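Local structure of diol-dehydratase (Roseburia inulinivorans, 5I2A) at residues D13-L18 with I319-N324; D20-K25 with V374-P379; E310-L315 with S364-T369; L73-T78 with L245-V250. The protein dehydrates 1,2-propanediol as a B12-independent member of the glycyl radical enzyme family, probably by a radical mechanism. All coordinates share one frame; numbering follows the deposited sequence. Where two conformers were deposited one is given.

Interaction 1 (D13-L18 with I319-N324)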
loop_
_atom_site.group_PDB
_atom_site.type_symbol
_atom_site.label_atom_id
_atom_site.label_comp_id
_atom_site.label_asym_id
_atom_site.label_seq_id
_atom_site.Cartn_x
_atom_site.Cartn_y
_atom_site.Cartn_z
ATOM N N ASP A 13 41.073 -31.408 -13.005
ATOM C CA ASP A 13 40.847 -31.425 -14.448
ATOM C C ASP A 13 39.367 -31.236 -14.777
ATOM O O ASP A 13 39.007 -30.947 -15.919
ATOM C CB ASP A 13 41.375 -32.732 -15.073
ATOM C CG ASP A 13 40.620 -33.972 -14.599
ATOM O OD1 ASP A 13 40.264 -34.057 -13.404
ATOM O OD2 ASP A 13 40.384 -34.871 -15.433
ATOM N N ARG A 14 38.516 -31.396 -13.770
ATOM C CA ARG A 14 37.076 -31.154 -13.920
ATOM C C ARG A 14 36.774 -29.710 -14.340
ATOM O O ARG A 14 35.886 -29.462 -15.145
ATOM C CB ARG A 14 36.354 -31.463 -12.599
ATOM C CG ARG A 14 34.830 -31.339 -12.637
ATOM C CD ARG A 14 34.259 -31.296 -11.221
ATOM N NE ARG A 14 34.870 -32.299 -10.350
ATOM C CZ ARG A 14 34.365 -33.506 -10.120
ATOM N NH1 ARG A 14 33.223 -33.873 -10.686
ATOM N NH2 ARG A 14 34.999 -34.348 -9.321
ATOM N N ILE A 15 37.532 -28.768 -13.788
ATOM C CA ILE A 15 37.194 -27.350 -13.893
ATOM C C ILE A 15 37.104 -26.852 -15.336
ATOM O O ILE A 15 36.119 -26.243 -15.721
ATOM C CB ILE A 15 38.209 -26.482 -13.110
ATOM C CG1 ILE A 15 38.262 -26.937 -11.650
ATOM C CG2 ILE A 15 37.862 -24.997 -13.220
ATOM C CD1 ILE A 15 36.898 -27.179 -11.000
ATOM N N LYS A 16 38.116 -27.127 -16.143
ATOM C CA LYS A 16 38.093 -26.676 -17.530
ATOM C C LYS A 16 36.912 -27.262 -18.302
ATOM O O LYS A 16 36.339 -26.601 -19.173
ATOM C CB LYS A 16 39.403 -27.030 -18.241
ATOM C CG LYS A 16 39.416 -26.615 -19.706
ATOM C CD LYS A 16 40.799 -26.781 -20.322
ATOM C CE LYS A 16 40.908 -26.002 -21.623
ATOM N NZ LYS A 16 39.989 -26.534 -22.659
ATOM N N ARG A 17 36.535 -28.494 -17.983
ATOM C CA ARG A 17 35.395 -29.092 -18.668
ATOM C C ARG A 17 34.087 -28.422 -18.225
ATOM O O ARG A 17 33.190 -28.208 -19.039
ATOM C CB ARG A 17 35.348 -30.608 -18.434
ATOM C CG ARG A 17 36.612 -31.346 -18.974
ATOM C CD ARG A 17 36.394 -32.857 -19.065
ATOM N NE ARG A 17 36.302 -33.472 -17.750
ATOM C CZ ARG A 17 37.346 -33.920 -17.059
ATOM N NH1 ARG A 17 38.565 -33.830 -17.569
ATOM N NH2 ARG A 17 37.173 -34.466 -15.862
ATOM N N LEU A 18 33.982 -28.097 -16.940
ATOM C CA LEU A 18 32.828 -27.338 -16.452
ATOM C C LEU A 18 32.728 -26.014 -17.185
ATOM O O LEU A 18 31.650 -25.620 -17.622
ATOM C CB LEU A 18 32.919 -27.087 -14.946
ATOM C CG LEU A 18 32.827 -28.351 -14.105
ATOM C CD1 LEU A 18 33.161 -28.057 -12.649
ATOM C CD2 LEU A 18 31.441 -28.973 -14.241
ATOM N N ILE A 319 32.122 -23.492 -7.341
ATOM C CA ILE A 319 31.258 -22.350 -7.044
ATOM C C ILE A 319 31.574 -21.173 -7.970
ATOM O O ILE A 319 30.663 -20.528 -8.473
ATOM C CB ILE A 319 31.378 -21.920 -5.576
ATOM C CG1 ILE A 319 30.758 -22.987 -4.680
ATOM C CG2 ILE A 319 30.704 -20.547 -5.327
ATOM C CD1 ILE A 319 30.996 -22.749 -3.226
ATOM N N TRP A 320 32.860 -20.933 -8.222
ATOM C CA TRP A 320 33.269 -19.886 -9.148
ATOM C C TRP A 320 32.658 -20.155 -10.520
ATOM O O TRP A 320 32.145 -19.238 -11.165
ATOM C CB TRP A 320 34.786 -19.804 -9.226
ATOM C CG TRP A 320 35.471 -18.774 -8.335
ATOM C CD1 TRP A 320 36.463 -17.901 -8.707
ATOM C CD2 TRP A 320 35.203 -18.499 -6.947
ATOM N NE1 TRP A 320 36.847 -17.136 -7.635
ATOM C CE2 TRP A 320 36.094 -17.478 -6.545
ATOM C CE3 TRP A 320 34.313 -19.024 -6.004
ATOM C CZ2 TRP A 320 36.119 -16.978 -5.245
ATOM C CZ3 TRP A 320 34.342 -18.520 -4.712
ATOM C CH2 TRP A 320 35.236 -17.509 -4.349
ATOM N N VAL A 321 32.675 -21.412 -10.959
ATOM C CA VAL A 321 32.058 -21.726 -12.250
ATOM C C VAL A 321 30.550 -21.451 -12.215
ATOM O O VAL A 321 30.009 -20.801 -13.108
ATOM C CB VAL A 321 32.311 -23.194 -12.676
ATOM C CG1 VAL A 321 31.508 -23.535 -13.920
ATOM C CG2 VAL A 321 33.802 -23.413 -12.935
ATOM N N LYS A 322 29.891 -21.925 -11.168
ATOM C CA LYS A 322 28.458 -21.724 -11.025
ATOM C C LYS A 322 28.069 -20.242 -11.046
ATOM O O LYS A 322 27.077 -19.878 -11.656
ATOM C CB LYS A 322 27.954 -22.396 -9.742
ATOM C CG LYS A 322 27.835 -23.926 -9.851
ATOM C CD LYS A 322 26.409 -24.384 -10.225
ATOM C CE LYS A 322 26.009 -23.958 -11.630
ATOM N NZ LYS A 322 24.758 -24.590 -12.126
ATOM N N LEU A 323 28.867 -19.395 -10.403
ATOM C CA LEU A 323 28.605 -17.959 -10.395
ATOM C C LEU A 323 28.548 -17.372 -11.809
ATOM O O LEU A 323 27.905 -16.354 -12.017
ATOM C CB LEU A 323 29.657 -17.227 -9.559
ATOM C CG LEU A 323 29.465 -17.355 -8.039
ATOM C CD1 LEU A 323 30.764 -17.058 -7.281
ATOM C CD2 LEU A 323 28.354 -16.413 -7.560
ATOM N N ASN A 324 29.213 -18.011 -12.774
ATOM C CA ASN A 324 29.118 -17.600 -14.173
ATOM C C ASN A 324 27.987 -18.269 -14.947
ATOM O O ASN A 324 27.721 -17.909 -16.094
ATOM C CB ASN A 324 30.443 -17.859 -14.894
ATOM C CG ASN A 324 31.549 -16.993 -14.370
ATOM O OD1 ASN A 324 31.776 -15.893 -14.867
ATOM N ND2 ASN A 324 32.232 -17.471 -13.336
#
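Leu18 and Val321 mark the place where the backbones of helices 14-22 and 309-323 come nearest within the two segments, their CA atoms 7.1 Å apart. The contact itself is small and apolar, and it turns on the fork of Val321, whose two methyl groups are shared between two residues of the opposing helix. CG1 stands anti to the backbone N (chi1 172°) and meets Leu18 CB at 4.0 Å, so it is the root of the leucine, rather than its branched end, that does the touching. The other methyl, Val321 CG2, reaches Ile15 CG2 more loosely at 4.4 Å. Ile15 and Leu18 lie about one turn apart on the same flank of their helix, and a single branched residue therefore spans that turn.

Close to the end of helix 309-323, Asn324 ND2 folds back to Trp320 O at 2.8 Å, a bent bond with an N-H...O angle of 135°. Part of the polar grip on helix 14-22 comes from Arg14, which is buried: NE pairs with Glu314 of helix 309-323, while NH2 pairs with Glu243 and NH1 donates to the carbonyl O of Glu71. The example illustrates a division of labour: the Arg14-Glu314 salt bridge joins the two helices with a directed ionic link, while the methyls of Val321 add modest, non-directional packing.

Interaction 2 (D20-K25 with V374-P379)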
loop_
_atom_site.group_PDB
_atom_site.type_symbol
_atom_site.label_atom_id
_atom_site.label_comp_id
_atom_site.label_asym_id
_atom_site.label_seq_id
_atom_site.Cartn_x
_atom_site.Cartn_y
_atom_site.Cartn_z
ATOM N N ASP A 20 34.097 -24.992 -20.197
ATOM C CA ASP A 20 33.795 -25.118 -21.623
ATOM C C ASP A 20 32.320 -25.429 -21.855
ATOM O O ASP A 20 31.727 -24.965 -22.819
ATOM C CB ASP A 20 34.659 -26.209 -22.269
ATOM C CG ASP A 20 36.130 -25.828 -22.335
ATOM O OD1 ASP A 20 36.452 -24.623 -22.295
ATOM O OD2 ASP A 20 36.961 -26.741 -22.430
ATOM N N HIS A 21 31.734 -26.224 -20.972
ATOM C CA HIS A 21 30.317 -26.530 -21.089
ATOM C C HIS A 21 29.453 -25.259 -20.962
ATOM O O HIS A 21 28.502 -25.090 -21.717
ATOM C CB HIS A 21 29.898 -27.560 -20.047
ATOM C CG HIS A 21 28.454 -27.945 -20.134
ATOM N ND1 HIS A 21 27.929 -28.626 -21.212
ATOM C CD2 HIS A 21 27.418 -27.721 -19.288
ATOM C CE1 HIS A 21 26.636 -28.824 -21.017
ATOM N NE2 HIS A 21 26.300 -28.282 -19.859
ATOM N N LEU A 22 29.788 -24.364 -20.034
ATOM C CA LEU A 22 29.020 -23.112 -19.898
ATOM C C LEU A 22 28.958 -22.372 -21.214
ATOM O O LEU A 22 27.942 -21.792 -21.556
ATOM C CB LEU A 22 29.627 -22.166 -18.843
ATOM C CG LEU A 22 29.565 -22.580 -17.375
ATOM C CD1 LEU A 22 29.865 -21.371 -16.473
ATOM C CD2 LEU A 22 28.215 -23.203 -17.022
ATOM N N TYR A 23 30.056 -22.398 -21.957
ATOM C CA TYR A 23 30.166 -21.534 -23.118
ATOM C C TYR A 23 29.984 -22.252 -24.466
ATOM O O TYR A 23 30.194 -21.652 -25.502
ATOM C CB TYR A 23 31.520 -20.812 -23.085
ATOM C CG TYR A 23 31.589 -19.711 -22.034
ATOM C CD1 TYR A 23 31.927 -19.993 -20.709
ATOM C CD2 TYR A 23 31.299 -18.393 -22.366
ATOM C CE1 TYR A 23 31.979 -18.972 -19.740
ATOM C CE2 TYR A 23 31.348 -17.381 -21.413
ATOM C CZ TYR A 23 31.686 -17.672 -20.108
ATOM O OH TYR A 23 31.728 -16.648 -19.177
ATOM N N ALA A 24 29.557 -23.510 -24.443
ATOM C CA ALA A 24 29.428 -24.290 -25.676
ATOM C C ALA A 24 28.390 -23.686 -26.618
ATOM O O ALA A 24 28.539 -23.771 -27.834
ATOM C CB ALA A 24 29.081 -25.739 -25.359
ATOM N N LYS A 25 27.357 -23.061 -26.055
ATOM C CA LYS A 25 26.330 -22.390 -26.854
ATOM C C LYS A 25 26.041 -20.972 -26.349
ATOM O O LYS A 25 26.421 -20.617 -25.235
ATOM C CB LYS A 25 25.028 -23.197 -26.847
ATOM C CG LYS A 25 25.142 -24.613 -27.385
ATOM C CD LYS A 25 23.826 -25.375 -27.163
ATOM C CE LYS A 25 23.866 -26.782 -27.753
ATOM N NZ LYS A 25 22.607 -27.541 -27.470
ATOM N N VAL A 374 39.622 -20.813 -12.508
ATOM C CA VAL A 374 38.451 -20.760 -13.370
ATOM C C VAL A 374 38.647 -19.715 -14.455
ATOM O O VAL A 374 38.234 -19.908 -15.582
ATOM C CB VAL A 374 37.169 -20.470 -12.548
ATOM C CG1 VAL A 374 35.958 -20.336 -13.453
ATOM C CG2 VAL A 374 36.951 -21.595 -11.529
ATOM N N PHE A 375 39.301 -18.616 -14.090
ATOM C CA PHE A 375 39.633 -17.519 -14.997
ATOM C C PHE A 375 38.444 -17.011 -15.820
ATOM O O PHE A 375 38.573 -16.745 -17.013
ATOM C CB PHE A 375 40.785 -17.919 -15.935
ATOM C CG PHE A 375 41.783 -16.810 -16.164
ATOM C CD1 PHE A 375 42.866 -16.650 -15.319
ATOM C CD2 PHE A 375 41.613 -15.908 -17.197
ATOM C CE1 PHE A 375 43.772 -15.626 -15.515
ATOM C CE2 PHE A 375 42.510 -14.881 -17.395
ATOM C CZ PHE A 375 43.591 -14.736 -16.552
ATOM N N LEU A 376 37.299 -16.860 -15.158
ATOM C CA LEU A 376 36.086 -16.328 -15.780
ATOM C C LEU A 376 35.792 -14.939 -15.191
ATOM O O LEU A 376 36.423 -14.550 -14.216
ATOM C CB LEU A 376 34.917 -17.287 -15.548
ATOM C CG LEU A 376 34.951 -18.528 -16.441
ATOM C CD1 LEU A 376 33.715 -19.390 -16.173
ATOM C CD2 LEU A 376 35.056 -18.127 -17.924
ATOM N N PRO A 377 34.847 -14.183 -15.780
ATOM C CA PRO A 377 34.585 -12.838 -15.251
ATOM C C PRO A 377 34.091 -12.795 -13.799
ATOM O O PRO A 377 34.466 -11.894 -13.070
ATOM C CB PRO A 377 33.495 -12.312 -16.185
ATOM C CG PRO A 377 33.773 -13.007 -17.480
ATOM C CD PRO A 377 34.175 -14.394 -17.074
ATOM N N MET A 378 33.256 -13.746 -13.403
ATOM C CA MET A 378 32.648 -13.720 -12.081
ATOM C C MET A 378 33.286 -14.783 -11.193
ATOM O O MET A 378 33.794 -15.773 -11.703
ATOM C CB MET A 378 31.129 -13.934 -12.197
ATOM C CG MET A 378 30.462 -12.976 -13.210
ATOM S SD MET A 378 28.711 -12.623 -12.885
ATOM C CE MET A 378 27.885 -13.613 -14.130
ATOM N N PRO A 379 33.267 -14.591 -9.861
ATOM C CA PRO A 379 32.754 -13.426 -9.130
ATOM C C PRO A 379 33.651 -12.206 -9.310
ATOM O O PRO A 379 34.784 -12.340 -9.795
ATOM C CB PRO A 379 32.758 -13.892 -7.671
ATOM C CG PRO A 379 33.890 -14.926 -7.626
ATOM C CD PRO A 379 33.805 -15.627 -8.959
#
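Met378 O, which accepts a hydrogen bond from Asn324 ND2, ties to helix 309-323 the same loop whose Leu376 and Pro377 meet Tyr23. That loop closes a beta-alpha-beta crossover, running from the end of helix 362-374 into strand 380-385, and it begins with Phe375 at positive phi and ends on a cis peptide between Met378 and Pro379. Facing it is the end of helix 14-22, where Tyr23 is the first residue to leave helical angles.

Leu376 and Tyr23 carry the contact about equally. Both leucine methyls lie against the tyrosine ring: CD2 comes to it obliquely, 3.7 Å from Tyr23 CE1, and CD1 is 4.0 Å from that same Tyr23 CE1. Leu376 CD1 also reaches Leu22 CD1 at 4.3 Å. Leucine and tyrosine slide past each other in opposite directions, which carries the phenol end beyond Leu376 to the neighbouring proline.

Leu821 of strand 819-821 packs on both Tyr23 and Pro377; this strand follows shortly after Gly817, the predicted glycyl radical position. A di(hydroxyethyl)ether molecule, probably from crystallisation, also lies about 3 Å from the tyrosine side chain. At the far end of the phenol, Tyr23 OH rests 3.9 Å from Pro377 CD.

Interaction 3 (E310-L315 with S364-T369); sequences EYAQEL and SFMCIT
A crossed pair of helices, 309-323 and 362-374, is pinned by Gln313 and Met366, whose CA atoms lie 6.4 Å apart. The two short helical segments cross at -54°, with axes 10.0 Å apart. Gln313 spans the gap by leaving its backbone with CG anti to N and then bending at chi2, which lays the amide against the other helix. NE2 donates to Met366 O at 3.1 Å along a nearly straight line (170°); the acceptor lies in the amide plane, although the donor is tilted 22° from the carbonyl plane.

Helix 362-374 is the connection of a beta-alpha-beta crossover between parallel strands 346-350 and 380-385, which probably belong to the ten-stranded alpha/beta barrel familiar in glycyl radical enzymes.

The other end of the amide is engaged as well. A water donates to Gln313 OE1 and also bonds to Thr369 OG1, and OE1 packs 3.3 Å from Met366 CB. The amide's orientation is fixed by NE2, which has two acceptors, Met366 O and Asp317 OD1; the water bond is consistent with it. Thr369 turns its methyl to the amide, CG2 standing 3.7 Å from Gln313 CD, while its hydroxyl also pairs with Arg396. Met366, bent at chi3, runs alongside the glutamine in the opposite direction until CE meets Ala312 CB at 3.7 Å.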
loop_
_atom_site.group_PDB
_atom_site.type_symbol
_atom_site.label_atom_id
_atom_site.label_comp_id
_atom_site.label_asym_id
_atom_site.label_seq_id
_atom_site.Cartn_x
_atom_site.Cartn_y
_atom_site.Cartn_z
ATOM N N GLU A 310 42.835 -30.028 -1.311
ATOM C CA GLU A 310 42.615 -30.182 -2.740
ATOM C C GLU A 310 41.122 -30.229 -3.064
ATOM O O GLU A 310 40.678 -29.645 -4.051
ATOM C CB GLU A 310 43.310 -31.445 -3.275
ATOM C CG GLU A 310 44.824 -31.333 -3.421
ATOM C CD GLU A 310 45.520 -31.186 -2.083
ATOM O OE1 GLU A 310 46.464 -30.379 -1.978
ATOM O OE2 GLU A 310 45.107 -31.874 -1.133
ATOM N N TYR A 311 40.355 -30.939 -2.249
ATOM C CA TYR A 311 38.927 -31.070 -2.508
ATOM C C TYR A 311 38.202 -29.771 -2.180
ATOM O O TYR A 311 37.256 -29.390 -2.876
ATOM C CB TYR A 311 38.320 -32.219 -1.707
ATOM C CG TYR A 311 36.888 -32.508 -2.098
ATOM C CD1 TYR A 311 36.568 -32.879 -3.400
ATOM C CD2 TYR A 311 35.859 -32.408 -1.172
ATOM C CE1 TYR A 311 35.266 -33.152 -3.767
ATOM C CE2 TYR A 311 34.549 -32.677 -1.532
ATOM C CZ TYR A 311 34.263 -33.044 -2.828
ATOM O OH TYR A 311 32.970 -33.296 -3.192
ATOM N N ALA A 312 38.652 -29.106 -1.121
ATOM C CA ALA A 312 38.122 -27.798 -0.761
ATOM C C ALA A 312 38.314 -26.803 -1.907
ATOM O O ALA A 312 37.398 -26.058 -2.237
ATOM C CB ALA A 312 38.779 -27.279 0.505
ATOM N N GLN A 313 39.500 -26.808 -2.512
ATOM C CA GLN A 313 39.793 -25.924 -3.632
ATOM C C GLN A 313 38.907 -26.283 -4.810
ATOM O O GLN A 313 38.404 -25.404 -5.507
ATOM C CB GLN A 313 41.264 -26.006 -4.051
ATOM C CG GLN A 313 41.647 -24.998 -5.137
ATOM C CD GLN A 313 41.628 -23.556 -4.618
ATOM O OE1 GLN A 313 42.323 -23.217 -3.660
ATOM N NE2 GLN A 313 40.816 -22.713 -5.243
ATOM N N GLU A 314 38.712 -27.579 -5.029
ATOM C CA GLU A 314 37.881 -28.024 -6.133
ATOM C C GLU A 314 36.436 -27.547 -5.947
ATOM O O GLU A 314 35.788 -27.114 -6.903
ATOM C CB GLU A 314 37.916 -29.549 -6.270
ATOM C CG GLU A 314 37.249 -30.038 -7.556
ATOM C CD GLU A 314 37.344 -31.552 -7.737
ATOM O OE1 GLU A 314 37.541 -32.257 -6.734
ATOM O OE2 GLU A 314 37.205 -32.028 -8.876
ATOM N N LEU A 315 35.941 -27.626 -4.715
ATOM C CA LEU A 315 34.587 -27.167 -4.407
ATOM C C LEU A 315 34.443 -25.661 -4.658
ATOM O O LEU A 315 33.476 -25.214 -5.263
ATOM C CB LEU A 315 34.219 -27.498 -2.963
ATOM C CG LEU A 315 33.943 -28.969 -2.631
ATOM C CD1 LEU A 315 33.881 -29.175 -1.123
ATOM C CD2 LEU A 315 32.665 -29.476 -3.292
ATOM N N SER A 364 41.001 -17.101 2.289
ATOM C CA SER A 364 41.368 -15.844 1.636
ATOM C C SER A 364 42.257 -16.121 0.403
ATOM O O SER A 364 42.006 -15.604 -0.692
ATOM C CB SER A 364 42.098 -14.897 2.605
ATOM O OG SER A 364 41.416 -14.757 3.836
ATOM N N PHE A 365 43.282 -16.951 0.582
ATOM C CA PHE A 365 44.163 -17.323 -0.529
ATOM C C PHE A 365 43.444 -18.216 -1.537
ATOM O O PHE A 365 43.626 -18.069 -2.740
ATOM C CB PHE A 365 45.432 -18.021 -0.010
ATOM C CG PHE A 365 46.318 -17.125 0.814
ATOM C CD1 PHE A 365 47.282 -16.334 0.217
ATOM C CD2 PHE A 365 46.168 -17.056 2.180
ATOM C CE1 PHE A 365 48.079 -15.503 0.977
ATOM C CE2 PHE A 365 46.967 -16.226 2.939
ATOM C CZ PHE A 365 47.915 -15.443 2.337
ATOM N N MET A 366 42.616 -19.135 -1.053
ATOM C CA MET A 366 41.980 -20.093 -1.954
ATOM C C MET A 366 40.958 -19.427 -2.881
ATOM O O MET A 366 40.750 -19.888 -3.999
ATOM C CB MET A 366 41.346 -21.223 -1.152
ATOM C CG MET A 366 42.427 -22.089 -0.458
ATOM S SD MET A 366 41.830 -23.156 0.864
ATOM C CE MET A 366 40.807 -24.238 -0.107
ATOM N N CYS A 367 40.353 -18.329 -2.428
ATOM C CA CYS A 367 39.445 -17.554 -3.277
ATOM C C CYS A 367 40.211 -16.901 -4.431
ATOM O O CYS A 367 39.755 -16.883 -5.568
ATOM C CB CYS A 367 38.706 -16.501 -2.445
ATOM S SG CYS A 367 37.500 -17.202 -1.285
ATOM N N ILE A 368 41.390 -16.375 -4.135
ATOM C CA ILE A 368 42.238 -15.815 -5.174
ATOM C C ILE A 368 42.662 -16.908 -6.182
ATOM O O ILE A 368 42.652 -16.701 -7.393
ATOM C CB ILE A 368 43.478 -15.143 -4.568
ATOM C CG1 ILE A 368 43.065 -13.945 -3.715
ATOM C CG2 ILE A 368 44.433 -14.704 -5.655
ATOM C CD1 ILE A 368 44.211 -13.279 -2.982
ATOM N N THR A 369 42.999 -18.082 -5.668
ATOM C CA THR A 369 43.406 -19.199 -6.516
ATOM C C THR A 369 42.248 -19.618 -7.415
ATOM O O THR A 369 42.439 -19.927 -8.596
ATOM C CB THR A 369 43.890 -20.403 -5.673
ATOM O OG1 THR A 369 45.101 -20.059 -4.986
ATOM C CG2 THR A 369 44.159 -21.619 -6.556
HETATM O O HOH W 1 45.010 -22.324 -3.366
#

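Interaction 4 (L73-T78 with L245-V250); sequences LIVGST and LTIARV
Leu73 and Ile247 set the backbone geometry here: their CA atoms, 7.0 Å apart, are the nearest between segment 73-78, which lacks regular secondary structure and is largely extended from Ile74 onward, and one turn of helix 238-253. The motif is a loop packed against a helix in the helical part of this glycyl radical enzyme fold, with a single isoleucine doing most of the work.

Ile247 points at the loop and meets both its backbone and a side chain. With chi1 at -72°, CG1 is anti to the carbonyl carbon and comes up to Leu73 O at 3.5 Å, a packing contact of a methylene against a carbonyl oxygen. The CD1 methyl at the end of this branch touches Leu73 O as well and goes on to Val75 CG1. CG2 of Ile247 lies against both valine methyls, 3.9 Å from Val75 CG1 and 4.0 Å from Val75 CG2. The two side chains cross obliquely.

Behind the apolar contact the loop is fastened through its peptide oxygens. Val75 O accepts a hydrogen bond from Gln267 NE2, and Gly76 O is gripped by both Trp270 NE1 and Lys322 NZ, which tie the main chain to helices 262-279 and 309-323. At the phi of 133° and psi of 107° found at Gly76, a CB would jam against the carbonyl O of Val75, which calls for glycine. Helix 200-233 adds Tyr224 against Val75 and Ala228 against Ile247, beside the closest methyl pair, Ile247 CD1 and Val75 CG1 at 3.7 Å.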
loop_
_atom_site.group_PDB
_atom_site.type_symbol
_atom_site.label_atom_id
_atom_site.label_comp_id
_atom_site.label_asym_id
_atom_site.label_seq_id
_atom_site.Cartn_x
_atom_site.Cartn_y
_atom_site.Cartn_z
ATOM N N LEU A 73 29.769 -30.670 -8.968
ATOM C CA LEU A 73 29.749 -31.095 -7.572
ATOM C C LEU A 73 28.729 -30.254 -6.792
ATOM O O LEU A 73 27.973 -30.778 -5.972
ATOM C CB LEU A 73 31.130 -30.973 -6.939
ATOM C CG LEU A 73 32.234 -31.894 -7.500
ATOM C CD1 LEU A 73 33.570 -31.573 -6.855
ATOM C CD2 LEU A 73 31.880 -33.367 -7.287
ATOM N N ILE A 74 28.745 -28.948 -7.042
ATOM C CA ILE A 74 27.748 -28.018 -6.509
ATOM C C ILE A 74 26.664 -27.858 -7.554
ATOM O O ILE A 74 26.959 -27.530 -8.708
ATOM C CB ILE A 74 28.361 -26.634 -6.176
ATOM C CG1 ILE A 74 29.521 -26.789 -5.199
ATOM C CG2 ILE A 74 27.286 -25.660 -5.636
ATOM C CD1 ILE A 74 29.132 -27.373 -3.850
ATOM N N VAL A 75 25.423 -28.115 -7.176
ATOM C CA VAL A 75 24.336 -28.105 -8.151
ATOM C C VAL A 75 23.331 -26.979 -7.899
ATOM O O VAL A 75 23.258 -26.419 -6.800
ATOM C CB VAL A 75 23.594 -29.463 -8.164
ATOM C CG1 VAL A 75 24.607 -30.600 -8.383
ATOM C CG2 VAL A 75 22.833 -29.680 -6.862
ATOM N N GLY A 76 22.561 -26.667 -8.929
ATOM C CA GLY A 76 21.592 -25.589 -8.877
ATOM C C GLY A 76 21.727 -24.749 -10.130
ATOM O O GLY A 76 22.686 -24.008 -10.300
ATOM N N SER A 77 20.762 -24.887 -11.018
ATOM C CA SER A 77 20.761 -24.163 -12.274
ATOM C C SER A 77 19.396 -23.529 -12.454
ATOM O O SER A 77 18.384 -24.168 -12.196
ATOM C CB SER A 77 21.069 -25.090 -13.464
ATOM O OG SER A 77 22.407 -25.570 -13.439
ATOM N N THR A 78 19.377 -22.285 -12.911
ATOM C CA THR A 78 18.131 -21.542 -13.039
ATOM C C THR A 78 17.537 -21.715 -14.446
ATOM O O THR A 78 16.327 -21.630 -14.632
ATOM C CB THR A 78 18.373 -20.049 -12.672
ATOM O OG1 THR A 78 18.638 -19.965 -11.271
ATOM C CG2 THR A 78 17.169 -19.155 -13.004
ATOM N N LEU A 245 25.635 -39.503 -5.379
ATOM C CA LEU A 245 25.052 -39.937 -4.111
ATOM C C LEU A 245 25.402 -38.965 -2.990
ATOM O O LEU A 245 24.599 -38.750 -2.086
ATOM C CB LEU A 245 25.503 -41.354 -3.741
ATOM C CG LEU A 245 24.874 -42.505 -4.534
ATOM C CD1 LEU A 245 25.575 -43.806 -4.185
ATOM C CD2 LEU A 245 23.370 -42.606 -4.253
ATOM N N THR A 246 26.594 -38.380 -3.046
ATOM C CA THR A 246 26.969 -37.370 -2.061
ATOM C C THR A 246 26.093 -36.117 -2.238
ATOM O O THR A 246 25.599 -35.560 -1.262
ATOM C CB THR A 246 28.457 -36.984 -2.160
ATOM O OG1 THR A 246 29.268 -38.112 -1.809
ATOM C CG2 THR A 246 28.773 -35.832 -1.203
ATOM N N ILE A 247 25.885 -35.712 -3.489
ATOM C CA ILE A 247 25.028 -34.570 -3.802
ATOM C C ILE A 247 23.634 -34.772 -3.191
ATOM O O ILE A 247 23.085 -33.864 -2.563
ATOM C CB ILE A 247 24.924 -34.337 -5.338
ATOM C CG1 ILE A 247 26.237 -33.782 -5.880
ATOM C CG2 ILE A 247 23.823 -33.361 -5.671
ATOM C CD1 ILE A 247 26.304 -33.765 -7.394
ATOM N N ALA A 248 23.087 -35.972 -3.339
ATOM C CA ALA A 248 21.769 -36.278 -2.786
ATOM C C ALA A 248 21.748 -36.141 -1.272
ATOM O O ALA A 248 20.803 -35.586 -0.720
ATOM C CB ALA A 248 21.320 -37.676 -3.193
ATOM N N ARG A 249 22.785 -36.632 -0.596
ATOM C CA ARG A 249 22.852 -36.506 0.861
ATOM C C ARG A 249 22.968 -35.040 1.280
ATOM O O ARG A 249 22.332 -34.610 2.241
ATOM C CB ARG A 249 24.035 -37.306 1.445
ATOM C CG ARG A 249 23.867 -38.835 1.358
ATOM C CD ARG A 249 24.927 -39.600 2.170
ATOM N NE ARG A 249 26.287 -39.219 1.793
ATOM C CZ ARG A 249 26.989 -39.789 0.816
ATOM N NH1 ARG A 249 26.469 -40.788 0.111
ATOM N NH2 ARG A 249 28.215 -39.357 0.544
ATOM N N VAL A 250 23.783 -34.283 0.560
ATOM C CA VAL A 250 23.999 -32.877 0.887
ATOM C C VAL A 250 22.695 -32.070 0.727
ATOM O O VAL A 250 22.305 -31.325 1.616
ATOM C CB VAL A 250 25.112 -32.270 0.007
ATOM C CG1 VAL A 250 25.075 -30.753 0.071
ATOM C CG2 VAL A 250 26.479 -32.804 0.441
#

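Overall arrangement
Helix 309-323 organises this group: interactions 1 and 3 both use it, and Leu73 and Ile74 of interaction 4 pack against it. Helix 14-22 joins interactions 1 and 2, whose centres are only about 7 Å apart, while helix 362-374 and the loop after it supply the second segments of interactions 3 and 2. Centres of interactions 1 and 3 are about 12 Å apart; interactions 3 and 4 stand about 19 Å apart yet touch through Tyr311 and Leu73. Along the chain, interaction 1 crosses interactions 2 and 3; interaction 4, nested inside 1 and 2, closes before interaction 3 opens within 2. The N-terminal helix is thereby built into the distant helices around the barrel.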